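PDB 2QE6: DUF574 domain-containing protein from Thermobifida fusca, which binds S-adenosylmethionine and is probably a methyltransferase with a Rossmann-like fold, its substrate being unknown. Local coordinates for residues 129-134 with 150-155; 193-198 with 265-270. The protein carries 1 engineered substitution. All blocks are in the same frame, centred on the assembly; numbering follows the deposited sequence.

Contact 1. Residues 129-134 with 150-155; sequences NTAVFT and RRMIDF
With CG beside the backbone N and anti to the carbonyl carbon (chi1 -68°), the selenomethionine Met152 bends at chi2 (-81°) and again at chi3, so that its chain hooks across to the strand and ends with CE against the start of 130-134. This terminal methyl packs against the backbone at Asn129 and Thr130, with Met152 CE 3.8 Å from Asn129 C, and against Ala131 CB. A flexible, unbranched residue suits this place because it can bend to follow the backbone, while the small side chain of Ala131, pointing toward the helix, gives Met152 an apolar surface to pack on. Arg151 starts from the crowded position between N and the carbonyl carbon (chi1 83°), then runs extended from CG to NE, and its NH2 comes obliquely to 3.8 Å from Ala131 CB. Asp148 forms a salt bridge with Arg151 NE. No hydrogen bond joins the two segments. Strand 130-134 is an edge strand of the Rossmann-like sheet, hydrogen-bonded to strand 106-111. Helix 114-124 packs on Thr130 and Val132, whereas Ala131 and Phe133 touch helix 147-152, and Met152 also touches Val108 of the adjoining strand 106-111.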
ATOM      1  N   ASN A 129      12.235  -7.687  14.601  1.00 38.51           N
ATOM      2  CA  ASN A 129      12.361  -6.516  13.694  1.00 35.57           C
ATOM      3  C   ASN A 129      11.136  -6.191  12.920  1.00 35.49           C
ATOM      4  O   ASN A 129      11.189  -5.375  11.990  1.00 32.37           O
ATOM      5  CB  ASN A 129      13.511  -6.707  12.722  1.00 35.87           C
ATOM      6  CG  ASN A 129      14.854  -6.824  13.438  1.00 40.21           C
ATOM      7  OD1 ASN A 129      15.816  -7.303  12.870  1.00 49.01           O
ATOM      8  ND2 ASN A 129      14.904  -6.406  14.701  1.00 34.15           N
ATOM      9  N   THR A 130      10.018  -6.808  13.283  1.00 33.55           N
ATOM     10  CA  THR A 130       8.780  -6.565  12.548  1.00 31.39           C
ATOM     11  C   THR A 130       7.648  -6.446  13.556  1.00 31.94           C
ATOM     12  O   THR A 130       7.559  -7.225  14.491  1.00 31.21           O
ATOM     13  CB  THR A 130       8.525  -7.698  11.522  1.00 31.46           C
ATOM     14  OG1 THR A 130       9.714  -7.925  10.745  1.00 34.80           O
ATOM     15  CG2 THR A 130       7.408  -7.352  10.594  1.00 35.30           C
ATOM     16  N   ALA A 131       6.814  -5.437  13.402  1.00 30.97           N
ATOM     17  CA  ALA A 131       5.722  -5.175  14.333  1.00 32.32           C
ATOM     18  C   ALA A 131       4.493  -4.789  13.515  1.00 33.57           C
ATOM     19  O   ALA A 131       4.634  -4.404  12.357  1.00 31.23           O
ATOM     20  CB  ALA A 131       6.100  -4.043  15.293  1.00 32.78           C
ATOM     21  N   VAL A 132       3.309  -4.961  14.103  1.00 33.68           N
ATOM     22  CA  VAL A 132       2.040  -4.641  13.456  1.00 35.31           C
ATOM     23  C   VAL A 132       1.108  -3.967  14.457  1.00 35.58           C
ATOM     24  O   VAL A 132       1.091  -4.321  15.611  1.00 38.94           O
ATOM     25  CB  VAL A 132       1.363  -5.903  12.831  1.00 35.43           C
ATOM     26  CG1 VAL A 132       1.036  -6.945  13.869  1.00 37.38           C
ATOM     27  CG2 VAL A 132       0.100  -5.509  12.010  1.00 36.20           C
ATOM     28  N   PHE A 133       0.344  -2.976  14.024  1.00 39.23           N
ATOM     29  CA  PHE A 133      -0.706  -2.458  14.884  1.00 39.95           C
ATOM     30  C   PHE A 133      -1.860  -1.846  14.112  1.00 40.38           C
ATOM     31  O   PHE A 133      -1.755  -1.537  12.912  1.00 38.76           O
ATOM     32  CB  PHE A 133      -0.140  -1.512  15.968  1.00 41.18           C
ATOM     33  CG  PHE A 133       0.402  -0.197  15.456  1.00 41.33           C
ATOM     34  CD1 PHE A 133       1.731  -0.078  15.051  1.00 42.76           C
ATOM     35  CD2 PHE A 133      -0.401   0.945  15.452  1.00 43.45           C
ATOM     36  CE1 PHE A 133       2.241   1.161  14.614  1.00 37.68           C
ATOM     37  CE2 PHE A 133       0.098   2.183  15.038  1.00 34.48           C
ATOM     38  CZ  PHE A 133       1.421   2.288  14.612  1.00 42.27           C
ATOM     39  N   THR A 134      -2.990  -1.709  14.810  1.00 40.90           N
ATOM     40  CA  THR A 134      -4.211  -1.152  14.217  1.00 39.42           C
ATOM     41  C   THR A 134      -4.224   0.365  14.449  1.00 38.83           C
ATOM     42  O   THR A 134      -3.982   0.832  15.541  1.00 36.35           O
ATOM     43  CB  THR A 134      -5.455  -1.840  14.820  1.00 40.06           C
ATOM     44  OG1 THR A 134      -5.314  -3.260  14.682  1.00 39.40           O
ATOM     45  CG2 THR A 134      -6.738  -1.391  14.137  1.00 37.84           C
ATOM     46  N   ARG A 150       7.996   4.195  17.755  1.00 41.80           N
ATOM     47  CA  ARG A 150       9.109   4.824  18.474  1.00 44.52           C
ATOM     48  C   ARG A 150      10.215   3.847  18.847  1.00 42.60           C
ATOM     49  O   ARG A 150      11.389   4.207  18.807  1.00 40.00           O
ATOM     50  CB  ARG A 150       8.609   5.630  19.683  1.00 45.50           C
ATOM     51  CG  ARG A 150       7.793   6.857  19.217  1.00 55.58           C
ATOM     52  CD  ARG A 150       8.118   8.139  19.970  1.00 64.28           C
ATOM     53  NE  ARG A 150       7.427   8.163  21.259  1.00 70.00           N
ATOM     54  CZ  ARG A 150       6.741   9.193  21.763  1.00 72.10           C
ATOM     55  NH1 ARG A 150       6.637  10.350  21.117  1.00 70.37           N
ATOM     56  NH2 ARG A 150       6.158   9.062  22.949  1.00 72.06           N
ATOM     57  N   ARG A 151       9.855   2.603  19.140  1.00 43.87           N
ATOM     58  CA  ARG A 151      10.868   1.600  19.449  1.00 46.59           C
ATOM     59  C   ARG A 151      11.503   0.947  18.212  1.00 44.78           C
ATOM     60  O   ARG A 151      12.538   0.305  18.339  1.00 43.34           O
ATOM     61  CB  ARG A 151      10.307   0.528  20.384  1.00 47.48           C
ATOM     62  CG  ARG A 151       9.530  -0.568  19.697  1.00 53.62           C
ATOM     63  CD  ARG A 151       8.751  -1.451  20.698  1.00 53.60           C
ATOM     64  NE  ARG A 151       7.943  -2.436  19.963  1.00 65.17           N
ATOM     65  CZ  ARG A 151       8.412  -3.570  19.427  1.00 67.53           C
ATOM     66  NH1 ARG A 151       9.697  -3.915  19.561  1.00 67.81           N
ATOM     67  NH2 ARG A 151       7.581  -4.382  18.767  1.00 66.30           N
HETATM   68  N   MSE A 152      10.903   1.110  17.032  1.00 44.12           N
HETATM   69  CA  MSE A 152      11.384   0.444  15.804  1.00 45.60           C
HETATM   70  C   MSE A 152      12.051   1.361  14.793  1.00 43.27           C
HETATM   71  O   MSE A 152      12.966   0.946  14.102  1.00 42.34           O
HETATM   72  CB  MSE A 152      10.213  -0.226  15.079  1.00 46.30           C
HETATM   73  CG  MSE A 152       9.636  -1.400  15.831  1.00 53.64           C
HETATM   74 SE   MSE A 152      10.708  -2.962  15.549  0.75 58.17          SE
HETATM   75  CE  MSE A 152       9.133  -4.069  15.378  1.00 52.51           C
ATOM     76  N   ILE A 153      11.561   2.590  14.686  1.00 40.43           N
ATOM     77  CA  ILE A 153      12.046   3.518  13.676  1.00 39.07           C
ATOM     78  C   ILE A 153      12.651   4.761  14.314  1.00 36.87           C
ATOM     79  O   ILE A 153      12.023   5.432  15.120  1.00 36.85           O
ATOM     80  CB  ILE A 153      10.901   3.924  12.719  1.00 37.13           C
ATOM     81  CG1 ILE A 153      10.268   2.657  12.106  1.00 40.98           C
ATOM     82  CG2 ILE A 153      11.403   4.884  11.663  1.00 35.22           C
ATOM     83  CD1 ILE A 153       9.113   2.906  11.203  1.00 40.85           C
ATOM     84  N   ASP A 154      13.891   5.045  13.945  1.00 38.27           N
ATOM     85  CA  ASP A 154      14.581   6.275  14.325  1.00 38.26           C
ATOM     86  C   ASP A 154      14.458   7.219  13.141  1.00 37.35           C
ATOM     87  O   ASP A 154      15.099   7.007  12.115  1.00 38.55           O
ATOM     88  CB  ASP A 154      16.043   5.961  14.613  1.00 39.27           C
ATOM     89  CG  ASP A 154      16.863   7.186  14.925  1.00 41.51           C
ATOM     90  OD1 ASP A 154      16.306   8.293  15.072  1.00 46.55           O
ATOM     91  OD2 ASP A 154      18.086   7.030  15.005  1.00 40.93           O
ATOM     92  N   PHE A 155      13.591   8.224  13.259  1.00 35.03           N
ATOM     93  CA  PHE A 155      13.322   9.112  12.144  1.00 37.70           C
ATOM     94  C   PHE A 155      14.449  10.138  11.923  1.00 37.13           C
ATOM     95  O   PHE A 155      14.402  10.894  10.956  1.00 36.49           O
ATOM     96  CB  PHE A 155      11.966   9.806  12.291  1.00 36.56           C
ATOM     97  CG  PHE A 155      10.796   8.932  11.945  1.00 38.42           C
ATOM     98  CD1 PHE A 155      10.547   8.571  10.623  1.00 44.06           C
ATOM     99  CD2 PHE A 155       9.938   8.476  12.935  1.00 42.08           C
ATOM    100  CE1 PHE A 155       9.471   7.773  10.304  1.00 42.88           C
ATOM    101  CE2 PHE A 155       8.857   7.674  12.616  1.00 40.81           C
ATOM    102  CZ  PHE A 155       8.622   7.328  11.312  1.00 39.54           C
TER

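Contact 2. Residues 193-198 with 265-270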
ATOM      1  N   PHE A 193       7.084   5.787  -0.906  1.00 34.50           N
ATOM      2  CA  PHE A 193       6.668   4.805  -1.946  1.00 34.90           C
ATOM      3  C   PHE A 193       5.127   4.741  -1.883  1.00 37.95           C
ATOM      4  O   PHE A 193       4.563   4.377  -0.852  1.00 37.11           O
ATOM      5  CB  PHE A 193       7.340   3.458  -1.611  1.00 34.17           C
ATOM      6  CG  PHE A 193       6.992   2.290  -2.512  1.00 31.21           C
ATOM      7  CD1 PHE A 193       6.412   2.448  -3.762  1.00 36.71           C
ATOM      8  CD2 PHE A 193       7.357   0.994  -2.112  1.00 35.30           C
ATOM      9  CE1 PHE A 193       6.168   1.353  -4.592  1.00 34.96           C
ATOM     10  CE2 PHE A 193       7.090  -0.108  -2.928  1.00 34.30           C
ATOM     11  CZ  PHE A 193       6.508   0.081  -4.189  1.00 32.56           C
HETATM   12  N   MSE A 194       4.438   5.168  -2.949  1.00 35.77           N
HETATM   13  CA  MSE A 194       2.998   5.072  -2.992  1.00 35.71           C
HETATM   14  C   MSE A 194       2.505   4.453  -4.292  1.00 34.23           C
HETATM   15  O   MSE A 194       3.169   4.562  -5.329  1.00 36.16           O
HETATM   16  CB  MSE A 194       2.370   6.474  -2.889  1.00 35.05           C
HETATM   17  CG  MSE A 194       2.934   7.291  -1.747  1.00 42.33           C
HETATM   18 SE   MSE A 194       1.818   8.834  -1.362  0.75 36.43          SE
HETATM   19  CE  MSE A 194       2.394  10.063  -2.776  1.00 39.33           C
ATOM     20  N   THR A 195       1.326   3.836  -4.256  1.00 32.37           N
ATOM     21  CA  THR A 195       0.657   3.454  -5.493  1.00 33.77           C
ATOM     22  C   THR A 195      -0.783   3.943  -5.356  1.00 32.30           C
ATOM     23  O   THR A 195      -1.255   4.181  -4.256  1.00 34.67           O
ATOM     24  CB  THR A 195       0.740   1.975  -5.816  1.00 34.95           C
ATOM     25  OG1 THR A 195      -0.177   1.245  -4.981  1.00 39.38           O
ATOM     26  CG2 THR A 195       2.171   1.472  -5.677  1.00 33.75           C
ATOM     27  N   SER A 196      -1.479   4.059  -6.463  1.00 34.35           N
ATOM     28  CA  SER A 196      -2.781   4.698  -6.450  1.00 33.23           C
ATOM     29  C   SER A 196      -3.553   4.292  -7.688  1.00 36.85           C
ATOM     30  O   SER A 196      -2.992   4.216  -8.766  1.00 36.73           O
ATOM     31  CB  SER A 196      -2.633   6.202  -6.482  1.00 35.21           C
ATOM     32  OG  SER A 196      -3.934   6.860  -6.525  1.00 34.22           O
ATOM     33  N   LEU A 197      -4.852   4.092  -7.515  1.00 35.62           N
ATOM     34  CA  LEU A 197      -5.790   4.153  -8.594  1.00 34.30           C
ATOM     35  C   LEU A 197      -5.606   5.463  -9.361  1.00 33.90           C
ATOM     36  O   LEU A 197      -5.546   6.552  -8.760  1.00 35.39           O
ATOM     37  CB  LEU A 197      -7.203   4.025  -8.002  1.00 34.77           C
ATOM     38  CG  LEU A 197      -8.445   3.988  -8.893  1.00 45.42           C
ATOM     39  CD1 LEU A 197      -8.393   2.868  -9.973  1.00 46.91           C
ATOM     40  CD2 LEU A 197      -9.625   3.825  -7.960  1.00 43.03           C
ATOM     41  N   VAL A 198      -5.557   5.372 -10.697  1.00 32.52           N
ATOM     42  CA  VAL A 198      -5.177   6.522 -11.550  1.00 30.70           C
ATOM     43  C   VAL A 198      -6.346   6.856 -12.465  1.00 33.25           C
ATOM     44  O   VAL A 198      -7.136   5.991 -12.809  1.00 31.72           O
ATOM     45  CB  VAL A 198      -3.849   6.259 -12.365  1.00 31.11           C
ATOM     46  CG1 VAL A 198      -4.066   5.248 -13.488  1.00 28.12           C
ATOM     47  CG2 VAL A 198      -3.266   7.592 -12.908  1.00 30.36           C
ATOM     48  N   GLY A 265      -3.748   1.413 -12.076  1.00 32.27           N
ATOM     49  CA  GLY A 265      -2.948   2.077 -11.067  1.00 33.27           C
ATOM     50  C   GLY A 265      -1.567   2.518 -11.491  1.00 34.28           C
ATOM     51  O   GLY A 265      -1.004   1.988 -12.475  1.00 35.68           O
HETATM   52  N   MSE A 266      -1.028   3.494 -10.741  1.00 34.39           N
HETATM   53  CA  MSE A 266       0.357   3.964 -10.934  1.00 33.24           C
HETATM   54  C   MSE A 266       1.154   3.829  -9.668  1.00 33.71           C
HETATM   55  O   MSE A 266       0.597   3.780  -8.609  1.00 36.73           O
HETATM   56  CB  MSE A 266       0.409   5.410 -11.412  1.00 33.40           C
HETATM   57  CG  MSE A 266      -0.081   5.562 -12.828  1.00 37.60           C
HETATM   58 SE   MSE A 266       0.538   7.085 -13.746  0.75 31.38          SE
HETATM   59  CE  MSE A 266      -0.160   6.734 -15.485  1.00 31.85           C
ATOM     60  N   ALA A 267       2.472   3.769  -9.815  1.00 35.99           N
ATOM     61  CA  ALA A 267       3.415   3.658  -8.718  1.00 33.34           C
ATOM     62  C   ALA A 267       4.456   4.786  -8.861  1.00 34.48           C
ATOM     63  O   ALA A 267       4.782   5.199  -9.979  1.00 32.80           O
ATOM     64  CB  ALA A 267       4.143   2.301  -8.770  1.00 32.93           C
ATOM     65  N   GLY A 268       4.991   5.245  -7.726  1.00 32.80           N
ATOM     66  CA  GLY A 268       6.096   6.193  -7.701  1.00 34.76           C
ATOM     67  C   GLY A 268       6.866   6.042  -6.398  1.00 34.39           C
ATOM     68  O   GLY A 268       6.298   5.684  -5.384  1.00 36.41           O
ATOM     69  N   ILE A 269       8.164   6.289  -6.452  1.00 33.74           N
ATOM     70  CA  ILE A 269       9.003   6.379  -5.265  1.00 33.42           C
ATOM     71  C   ILE A 269       9.801   7.677  -5.386  1.00 33.05           C
ATOM     72  O   ILE A 269      10.382   7.962  -6.435  1.00 36.98           O
ATOM     73  CB  ILE A 269       9.979   5.213  -5.129  1.00 32.03           C
ATOM     74  CG1 ILE A 269       9.231   3.910  -4.890  1.00 34.47           C
ATOM     75  CG2 ILE A 269      10.950   5.450  -3.929  1.00 33.86           C
ATOM     76  CD1 ILE A 269      10.151   2.753  -4.589  1.00 30.10           C
ATOM     77  N   GLY A 270       9.774   8.477  -4.334  1.00 34.85           N
ATOM     78  CA  GLY A 270      10.498   9.738  -4.282  1.00 36.01           C
ATOM     79  C   GLY A 270      11.433   9.786  -3.093  1.00 33.41           C
ATOM     80  O   GLY A 270      11.135   9.220  -2.035  1.00 34.36           O
TER
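Met266, Phe193 and Val198 lose the most surface where strand 265-270 runs antiparallel to 193-197. Met266, a selenomethionine, is gripped through its backbone: its N gives a 2.9 Å bond to Ser196 O in the carbonyl plane, and its O accepts Ser196 N. Met194 and Gly268 form a second such hydrogen-bonded pair, each donor nitrogen lying nearly on the axis of the C=O it meets. The long, unbranched side chain of Met266, extended beyond CG, crosses Val198 obliquely, and its CG meets Val198 CG2 at 3.8 Å. The beta-branched valine offers this methyl anti to its own N, and Pro224 of helix 224-229 touches both residues. The sheet order 3-2-1-4-5-7-6 is that of class I methyltransferases, with antiparallel strand seven, here 265-271, inserted between five and six. On the face shared by Phe193, Thr195, Ala267 and Ile269, the Phe193 ring (CG anti to N, chi1 177°) takes a CH-pi contact from Ile269 CD1, 3.9 Å from its centroid and offset toward the rim. Threonine serves two roles: Thr195 OG1 is hydrogen-bonded to OD1 of Asn61, a SAM-binding residue, and to Gly165 N, while its CG2 packs on Ala267 CB.

How the contacts relate
Both contacts reach the same seven-stranded sheet, on opposite sides of the chain's centre, with their own centres about 23 Å apart. Contact 2 joins two neighbouring inner strands, so backbone hydrogen bonds set its register and almost every touching residue is buried. The centre of contact 1 lies farther from that of the chain, about 17 Å against 9 Å. It sets a helix end against an edge strand and buries 151 Å² compared with 431 Å², by van der Waals packing without a hydrogen bond between its segments; three of its five touching residues are still buried, but one is an exposed arginine. They share no strand or helix. Residues 193-198 reach a SAM-binding residue directly through Thr195, whereas the side chain of Thr130 lies about 14 Å from the bound SAM.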